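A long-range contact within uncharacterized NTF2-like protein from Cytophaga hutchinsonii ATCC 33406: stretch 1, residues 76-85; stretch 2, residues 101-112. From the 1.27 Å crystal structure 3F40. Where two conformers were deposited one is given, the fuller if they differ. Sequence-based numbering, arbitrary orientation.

Stretch 1, residues 76-85: IYDINMNGKT
Stretch 2 101-112: SLHVYFDPRPLF

A strand and the turn that ends it pack against a second strand and the residues after it, of which 109-112 have helical phi/psi. The contact is made almost entirely through side chains: no hydrogen bond crosses between the modelled atoms, and 334 Å² is buried in all. Strand 76-81 and strand 101-105 run at 73° to each other, their axes 9.7 Å apart at closest approach, a gap that side chains must fill. CA to CA, Ile79 lies 9.9 Å from Phe106, and Lys84 lies 7.0 Å from Leu111.

The alternation of the first strand sets the rule. Tyr77, Ile79 and Met81 reach across, whereas Ile76, Asp78 and Asn80 make no contact. Tyr77 (phi/psi -149/155, chi1 p, chi2 16°) leaves its backbone sideways, yet its ring end comes nearer: OH lies 4.1 Å from Leu102 CD1 and 4.0 Å from Val104 CG2, the latter at the ring edge. The hydroxyl is hydrogen-bonded elsewhere in the structure, so it can sit beside these methyls without going unsatisfied. Ile79 (-115/122; m, t) points toward the partner and places CD1 4.2 Å from CG2 of Val104 (chi1 p), which thus serves two residues.

Selenomethionine Met81 (-113/98; m, t, p) bridges two neighbours. Its SE is 3.9 Å from Phe106 CZ and 4.5 Å from the ring centroid, 37° off the normal, an oblique approach; Phe106 has chi1 p and chi2 -92°. Met81 CE meets Leu111 CD1 at 3.6 Å.

A type I' turn from Met81 to Lys84 then reverses the chain, with Asn82 at 53/42 and Gly83 at 99/-13, where a CB would jam against the preceding carbonyl. Lys84 N donates to Met81 O (3.0 Å), and Met81 N to Lys84 O (2.7 Å). Lys84 (-95/132; m, m), modelled only as far as CD, again points toward the partner, its CB 3.8 Å from CD2 of Leu111 (m, t), so Met81 and Lys84 share that leucine. Thr85 points away.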

ATOM      1  N   ILE A  76       1.654  -5.931   2.276  1.00  8.73           N
ATOM      2  CA  ILE A  76       0.747  -6.271   1.213  1.00 10.00           C
ATOM      3  C   ILE A  76       0.096  -7.570   1.656  1.00  9.75           C
ATOM      4  O   ILE A  76       0.755  -8.588   1.833  1.00 10.59           O
ATOM      5  CB  ILE A  76       1.488  -6.483  -0.118  1.00 10.99           C
ATOM      6  CG1 ILE A  76       2.266  -5.230  -0.522  1.00 11.06           C
ATOM      7  CG2 ILE A  76       0.543  -6.894  -1.235  1.00 13.19           C
ATOM      8  CD1 ILE A  76       1.426  -3.982  -0.715  1.00 12.17           C
ATOM      9  N   TYR A  77      -1.206  -7.505   1.890  1.00  9.53           N
ATOM     10  CA  TYR A  77      -1.906  -8.632   2.449  1.00  9.77           C
ATOM     11  C   TYR A  77      -3.348  -8.732   1.984  1.00 10.74           C
ATOM     12  O   TYR A  77      -3.981  -7.757   1.604  1.00 11.13           O
ATOM     13  CB  TYR A  77      -1.817  -8.632   3.981  1.00 10.70           C
ATOM     14  CG  TYR A  77      -2.159  -7.365   4.796  1.00 10.69           C
ATOM     15  CD1 TYR A  77      -2.848  -6.290   4.275  1.00 10.30           C
ATOM     16  CD2 TYR A  77      -1.807  -7.312   6.126  1.00 10.13           C
ATOM     17  CE1 TYR A  77      -3.122  -5.161   5.059  1.00 10.58           C
ATOM     18  CE2 TYR A  77      -2.074  -6.228   6.930  1.00 10.16           C
ATOM     19  CZ  TYR A  77      -2.734  -5.142   6.395  1.00  9.43           C
ATOM     20  OH  TYR A  77      -3.012  -4.041   7.202  1.00 10.80           O
ATOM     21  N   ASP A  78      -3.854  -9.967   2.032  1.00 12.07           N
ATOM     22  CA  ASP A  78      -5.267 -10.224   1.790  1.00 12.85           C
ATOM     23  C   ASP A  78      -5.930 -10.220   3.160  1.00 12.84           C
ATOM     24  O   ASP A  78      -5.437 -10.870   4.111  1.00 15.23           O
ATOM     25  CB  ASP A  78      -5.491 -11.546   1.077  1.00 13.43           C
ATOM     26  CG  ASP A  78      -5.051 -11.522  -0.360  1.00 15.02           C
ATOM     27  OD1 ASP A  78      -4.894 -10.447  -0.963  1.00 17.33           O
ATOM     28  OD2 ASP A  78      -4.895 -12.624  -0.912  1.00 21.21           O
ATOM     29  N   ILE A  79      -7.048  -9.509   3.275  1.00 12.86           N
ATOM     30  CA  ILE A  79      -7.795  -9.457   4.518  1.00 12.75           C
ATOM     31  C   ILE A  79      -9.157 -10.108   4.304  1.00 13.41           C
ATOM     32  O   ILE A  79      -9.904  -9.754   3.395  1.00 13.98           O
ATOM     33  CB  ILE A  79      -8.009  -8.014   5.056  1.00 11.96           C
ATOM     34  CG1 ILE A  79      -6.741  -7.147   4.955  1.00 11.88           C
ATOM     35  CG2 ILE A  79      -8.489  -8.099   6.493  1.00 12.89           C
ATOM     36  CD1 ILE A  79      -6.969  -5.703   5.349  1.00 11.99           C
ATOM     37  N   ASN A  80      -9.423 -11.121   5.103  1.00 14.51           N
ATOM     38  CA  ASN A  80     -10.735 -11.766   5.119  1.00 15.94           C
ATOM     39  C   ASN A  80     -11.606 -10.998   6.101  1.00 16.00           C
ATOM     40  O   ASN A  80     -11.394 -11.025   7.305  1.00 15.22           O
ATOM     41  CB  ASN A  80     -10.611 -13.245   5.480  1.00 17.21           C
ATOM     42  CG  ASN A  80     -11.923 -13.963   5.349  1.00 20.35           C
ATOM     43  OD1 ASN A  80     -12.952 -13.420   5.692  1.00 24.16           O
ATOM     44  ND2 ASN A  80     -11.892 -15.184   4.843  1.00 26.74           N
HETATM   45  N   MSE A  81     -12.529 -10.232   5.532  1.00 17.23           N
HETATM   46  CA  MSE A  81     -13.425  -9.403   6.295  1.00 18.89           C
HETATM   47  C   MSE A  81     -14.820  -9.982   6.123  1.00 20.69           C
HETATM   48  O   MSE A  81     -15.489  -9.775   5.102  1.00 21.50           O
HETATM   49  CB  MSE A  81     -13.336  -7.965   5.792  1.00 19.33           C
HETATM   50  CG  MSE A  81     -11.904  -7.386   5.881  1.00 18.96           C
HETATM   51 SE   MSE A  81     -11.706  -5.613   5.092  0.75 26.76          SE
HETATM   52  CE  MSE A  81     -12.863  -4.656   6.252  1.00 25.61           C
ATOM     53  N   ASN A  82     -15.199 -10.758   7.129  1.00 23.13           N
ATOM     54  CA  ASN A  82     -16.525 -11.364   7.211  1.00 25.09           C
ATOM     55  C   ASN A  82     -16.877 -12.129   5.951  1.00 24.97           C
ATOM     56  O   ASN A  82     -17.993 -12.076   5.443  1.00 26.23           O
ATOM     57  CB  ASN A  82     -17.533 -10.276   7.542  1.00 26.05           C
ATOM     58  CG  ASN A  82     -17.343  -9.732   8.948  1.00 29.81           C
ATOM     59  OD1 ASN A  82     -17.003  -8.551   9.136  1.00 33.73           O
ATOM     60  ND2 ASN A  82     -17.515 -10.602   9.949  1.00 32.48           N
ATOM     61  N   GLY A  83     -15.885 -12.847   5.464  1.00 24.56           N
ATOM     62  CA  GLY A  83     -16.057 -13.804   4.394  1.00 24.31           C
ATOM     63  C   GLY A  83     -15.668 -13.260   3.064  1.00 23.59           C
ATOM     64  O   GLY A  83     -15.551 -13.994   2.077  1.00 24.96           O
ATOM     65  N   LYS A  84     -15.496 -11.942   3.015  0.70 22.86           N
ATOM     66  CA  LYS A  84     -15.037 -11.287   1.795  0.70 22.09           C
ATOM     67  C   LYS A  84     -13.528 -11.142   1.900  0.70 20.89           C
ATOM     68  O   LYS A  84     -13.009 -10.716   2.931  0.70 21.07           O
ATOM     69  CB  LYS A  84     -15.692  -9.919   1.601  0.70 22.21           C
ATOM     70  CG  LYS A  84     -17.196  -9.968   1.284  0.70 23.85           C
ATOM     71  CD  LYS A  84     -17.449 -10.542  -0.092  0.70 26.04           C
ATOM     72  N   THR A  85     -12.828 -11.532   0.847  1.00 19.16           N
ATOM     73  CA  THR A  85     -11.356 -11.370   0.789  1.00 19.03           C
ATOM     74  C   THR A  85     -11.039 -10.137  -0.042  1.00 17.35           C
ATOM     75  O   THR A  85     -11.468 -10.003  -1.195  1.00 19.23           O
ATOM     76  CB  THR A  85     -10.663 -12.626   0.253  1.00 19.85           C
ATOM     77  OG1 THR A  85     -10.932 -13.705   1.148  1.00 23.22           O
ATOM     78  CG2 THR A  85      -9.153 -12.445   0.154  1.00 21.27           C
ATOM     79  N   SER A 101       0.403   3.968  14.610  1.00  8.80           N
ATOM     80  CA  SER A 101      -0.652   4.167  13.628  1.00  9.03           C
ATOM     81  C   SER A 101      -0.677   3.081  12.596  1.00  8.46           C
ATOM     82  O   SER A 101       0.330   2.493  12.273  1.00  8.12           O
ATOM     83  CB  SER A 101      -0.491   5.512  12.914  1.00  9.00           C
ATOM     84  OG  SER A 101       0.673   5.600  12.144  1.00 10.48           O
ATOM     85  N   LEU A 102      -1.870   2.940  12.033  1.00  7.89           N
ATOM     86  CA  LEU A 102      -2.119   2.104  10.848  1.00  7.80           C
ATOM     87  C   LEU A 102      -2.976   2.911   9.882  1.00  7.57           C
ATOM     88  O   LEU A 102      -3.988   3.478  10.282  1.00  7.86           O
ATOM     89  CB  LEU A 102      -2.849   0.824  11.238  1.00  8.21           C
ATOM     90  CG  LEU A 102      -3.366  -0.046  10.088  1.00  8.95           C
ATOM     91  CD1 LEU A 102      -2.262  -0.471   9.098  1.00  9.11           C
ATOM     92  CD2 LEU A 102      -4.053  -1.284  10.639  1.00 10.45           C
ATOM     93  N   HIS A 103      -2.531   2.969   8.634  1.00  7.16           N
ATOM     94  CA  HIS A 103      -3.317   3.443   7.531  1.00  7.91           C
ATOM     95  C   HIS A 103      -3.457   2.293   6.550  1.00  7.88           C
ATOM     96  O   HIS A 103      -2.435   1.793   6.084  1.00  8.25           O
ATOM     97  CB  HIS A 103      -2.597   4.585   6.823  1.00  9.07           C
ATOM     98  CG  HIS A 103      -2.550   5.840   7.603  1.00 12.81           C
ATOM     99  ND1 HIS A 103      -1.721   6.002   8.694  1.00 16.08           N
ATOM    100  CD2 HIS A 103      -3.214   7.009   7.449  1.00 16.09           C
ATOM    101  CE1 HIS A 103      -1.896   7.223   9.192  1.00 16.31           C
ATOM    102  NE2 HIS A 103      -2.801   7.849   8.453  1.00 16.73           N
ATOM    103  N   VAL A 104      -4.687   1.850   6.301  1.00  7.46           N
ATOM    104  CA  VAL A 104      -4.907   0.712   5.398  1.00  8.24           C
ATOM    105  C   VAL A 104      -5.623   1.195   4.139  1.00  8.32           C
ATOM    106  O   VAL A 104      -6.515   2.026   4.188  1.00  9.14           O
ATOM    107  CB  VAL A 104      -5.635  -0.471   6.132  1.00  9.60           C
ATOM    108  CG1 VAL A 104      -7.033  -0.123   6.526  1.00 11.59           C
ATOM    109  CG2 VAL A 104      -5.581  -1.728   5.287  1.00 11.71           C
ATOM    110  N   TYR A 105      -5.164   0.663   3.026  1.00  7.86           N
ATOM    111  CA  TYR A 105      -5.577   1.074   1.684  1.00  8.18           C
ATOM    112  C   TYR A 105      -6.228  -0.082   0.953  1.00  8.02           C
ATOM    113  O   TYR A 105      -5.592  -1.097   0.747  1.00  9.19           O
ATOM    114  CB  TYR A 105      -4.379   1.544   0.859  1.00  9.40           C
ATOM    115  CG  TYR A 105      -3.583   2.670   1.424  1.00 10.29           C
ATOM    116  CD1 TYR A 105      -2.620   2.443   2.382  1.00 10.73           C
ATOM    117  CD2 TYR A 105      -3.768   3.959   0.967  1.00 12.79           C
ATOM    118  CE1 TYR A 105      -1.867   3.488   2.885  1.00 12.15           C
ATOM    119  CE2 TYR A 105      -3.016   4.991   1.438  1.00 15.30           C
ATOM    120  CZ  TYR A 105      -2.068   4.753   2.424  1.00 15.09           C
ATOM    121  OH  TYR A 105      -1.279   5.780   2.882  1.00 18.91           O
ATOM    122  N   PHE A 106      -7.459   0.116   0.519  1.00  8.70           N
ATOM    123  CA  PHE A 106      -8.177  -0.852  -0.277  1.00  8.83           C
ATOM    124  C   PHE A 106      -9.478  -0.278  -0.786  1.00 10.01           C
ATOM    125  O   PHE A 106      -9.935   0.753  -0.301  1.00  9.27           O
ATOM    126  CB  PHE A 106      -8.447  -2.175   0.476  1.00 10.09           C
ATOM    127  CG  PHE A 106      -9.318  -2.063   1.713  1.00  9.74           C
ATOM    128  CD1 PHE A 106      -8.742  -1.883   2.944  1.00 11.02           C
ATOM    129  CD2 PHE A 106     -10.696  -2.262   1.637  1.00 10.45           C
ATOM    130  CE1 PHE A 106      -9.508  -1.834   4.083  1.00 10.81           C
ATOM    131  CE2 PHE A 106     -11.454  -2.186   2.788  1.00 12.18           C
ATOM    132  CZ  PHE A 106     -10.853  -1.989   4.000  1.00 11.89           C
ATOM    133  N   ASP A 107     -10.049  -0.969  -1.765  1.00  9.94           N
ATOM    134  CA  ASP A 107     -11.360  -0.611  -2.314  1.00 10.51           C
ATOM    135  C   ASP A 107     -12.436  -1.337  -1.495  1.00 10.88           C
ATOM    136  O   ASP A 107     -12.532  -2.566  -1.547  1.00 11.99           O
ATOM    137  CB  ASP A 107     -11.433  -1.023  -3.781  1.00 12.11           C
ATOM    138  CG  ASP A 107     -12.803  -0.836  -4.393  1.00 13.91           C
ATOM    139  OD1 ASP A 107     -13.707  -0.277  -3.747  1.00 12.34           O
ATOM    140  OD2 ASP A 107     -12.935  -1.294  -5.568  1.00 14.73           O
ATOM    141  N   PRO A 108     -13.218  -0.619  -0.676  1.00 10.85           N
ATOM    142  CA  PRO A 108     -14.162  -1.310   0.185  1.00 11.41           C
ATOM    143  C   PRO A 108     -15.497  -1.626  -0.462  1.00 11.83           C
ATOM    144  O   PRO A 108     -16.355  -2.230   0.183  1.00 13.14           O
ATOM    145  CB  PRO A 108     -14.398  -0.277   1.278  1.00 11.44           C
ATOM    146  CG  PRO A 108     -14.381   1.036   0.486  1.00 10.85           C
ATOM    147  CD  PRO A 108     -13.260   0.833  -0.508  1.00 10.67           C
ATOM    148  N   ARG A 109     -15.678  -1.288  -1.732  1.00 12.03           N
ATOM    149  CA  ARG A 109     -17.008  -1.439  -2.340  1.00 12.75           C
ATOM    150  C   ARG A 109     -17.588  -2.866  -2.261  1.00 13.91           C
ATOM    151  O   ARG A 109     -18.791  -3.022  -2.028  1.00 15.22           O
ATOM    152  CB  ARG A 109     -17.036  -0.892  -3.768  1.00 12.52           C
ATOM    153  CG  ARG A 109     -16.918   0.604  -3.852  1.00 12.10           C
ATOM    154  CD  ARG A 109     -16.828   1.089  -5.277  1.00 12.73           C
ATOM    155  NE  ARG A 109     -15.625   0.559  -5.906  1.00 12.37           N
ATOM    156  CZ  ARG A 109     -15.383   0.537  -7.218  1.00 11.76           C
ATOM    157  NH1 ARG A 109     -16.267   1.008  -8.062  1.00 13.92           N
ATOM    158  NH2 ARG A 109     -14.261  -0.005  -7.662  1.00 12.72           N
ATOM    159  N   PRO A 110     -16.779  -3.916  -2.427  1.00 14.94           N
ATOM    160  CA  PRO A 110     -17.339  -5.268  -2.347  1.00 16.93           C
ATOM    161  C   PRO A 110     -18.001  -5.561  -1.014  1.00 17.31           C
ATOM    162  O   PRO A 110     -18.837  -6.459  -0.912  1.00 19.80           O
ATOM    163  CB  PRO A 110     -16.115  -6.153  -2.573  1.00 16.76           C
ATOM    164  CG  PRO A 110     -15.180  -5.285  -3.383  1.00 17.24           C
ATOM    165  CD  PRO A 110     -15.372  -3.921  -2.843  1.00 15.75           C
ATOM    166  N   LEU A 111     -17.623  -4.815   0.026  1.00 16.51           N
ATOM    167  CA  LEU A 111     -18.169  -5.064   1.365  1.00 17.56           C
ATOM    168  C   LEU A 111     -19.607  -4.572   1.520  1.00 18.20           C
ATOM    169  O   LEU A 111     -20.289  -4.928   2.498  1.00 20.08           O
ATOM    170  CB  LEU A 111     -17.328  -4.388   2.442  1.00 16.46           C
ATOM    171  CG  LEU A 111     -15.863  -4.776   2.478  1.00 16.09           C
ATOM    172  CD1 LEU A 111     -15.113  -3.924   3.489  1.00 16.43           C
ATOM    173  CD2 LEU A 111     -15.744  -6.273   2.788  1.00 18.45           C
ATOM    174  N   PHE A 112     -20.071  -3.755   0.582  1.00 19.30           N
ATOM    175  CA  PHE A 112     -21.417  -3.130   0.682  1.00 20.61           C
ATOM    176  C   PHE A 112     -22.451  -3.879  -0.133  1.00 23.95           C
ATOM    177  O   PHE A 112     -23.659  -3.575  -0.077  1.00 25.75           O
ATOM    178  CB  PHE A 112     -21.367  -1.678   0.245  1.00 20.25           C
ATOM    179  CG  PHE A 112     -20.568  -0.799   1.169  1.00 16.41           C
ATOM    180  CD1 PHE A 112     -21.156  -0.170   2.255  1.00 16.66           C
ATOM    181  CD2 PHE A 112     -19.212  -0.607   0.952  1.00 16.23           C
ATOM    182  CE1 PHE A 112     -20.433   0.649   3.055  1.00 16.73           C
ATOM    183  CE2 PHE A 112     -18.468   0.189   1.791  1.00 15.11           C
ATOM    184  CZ  PHE A 112     -19.079   0.816   2.838  1.00 15.42           C
TER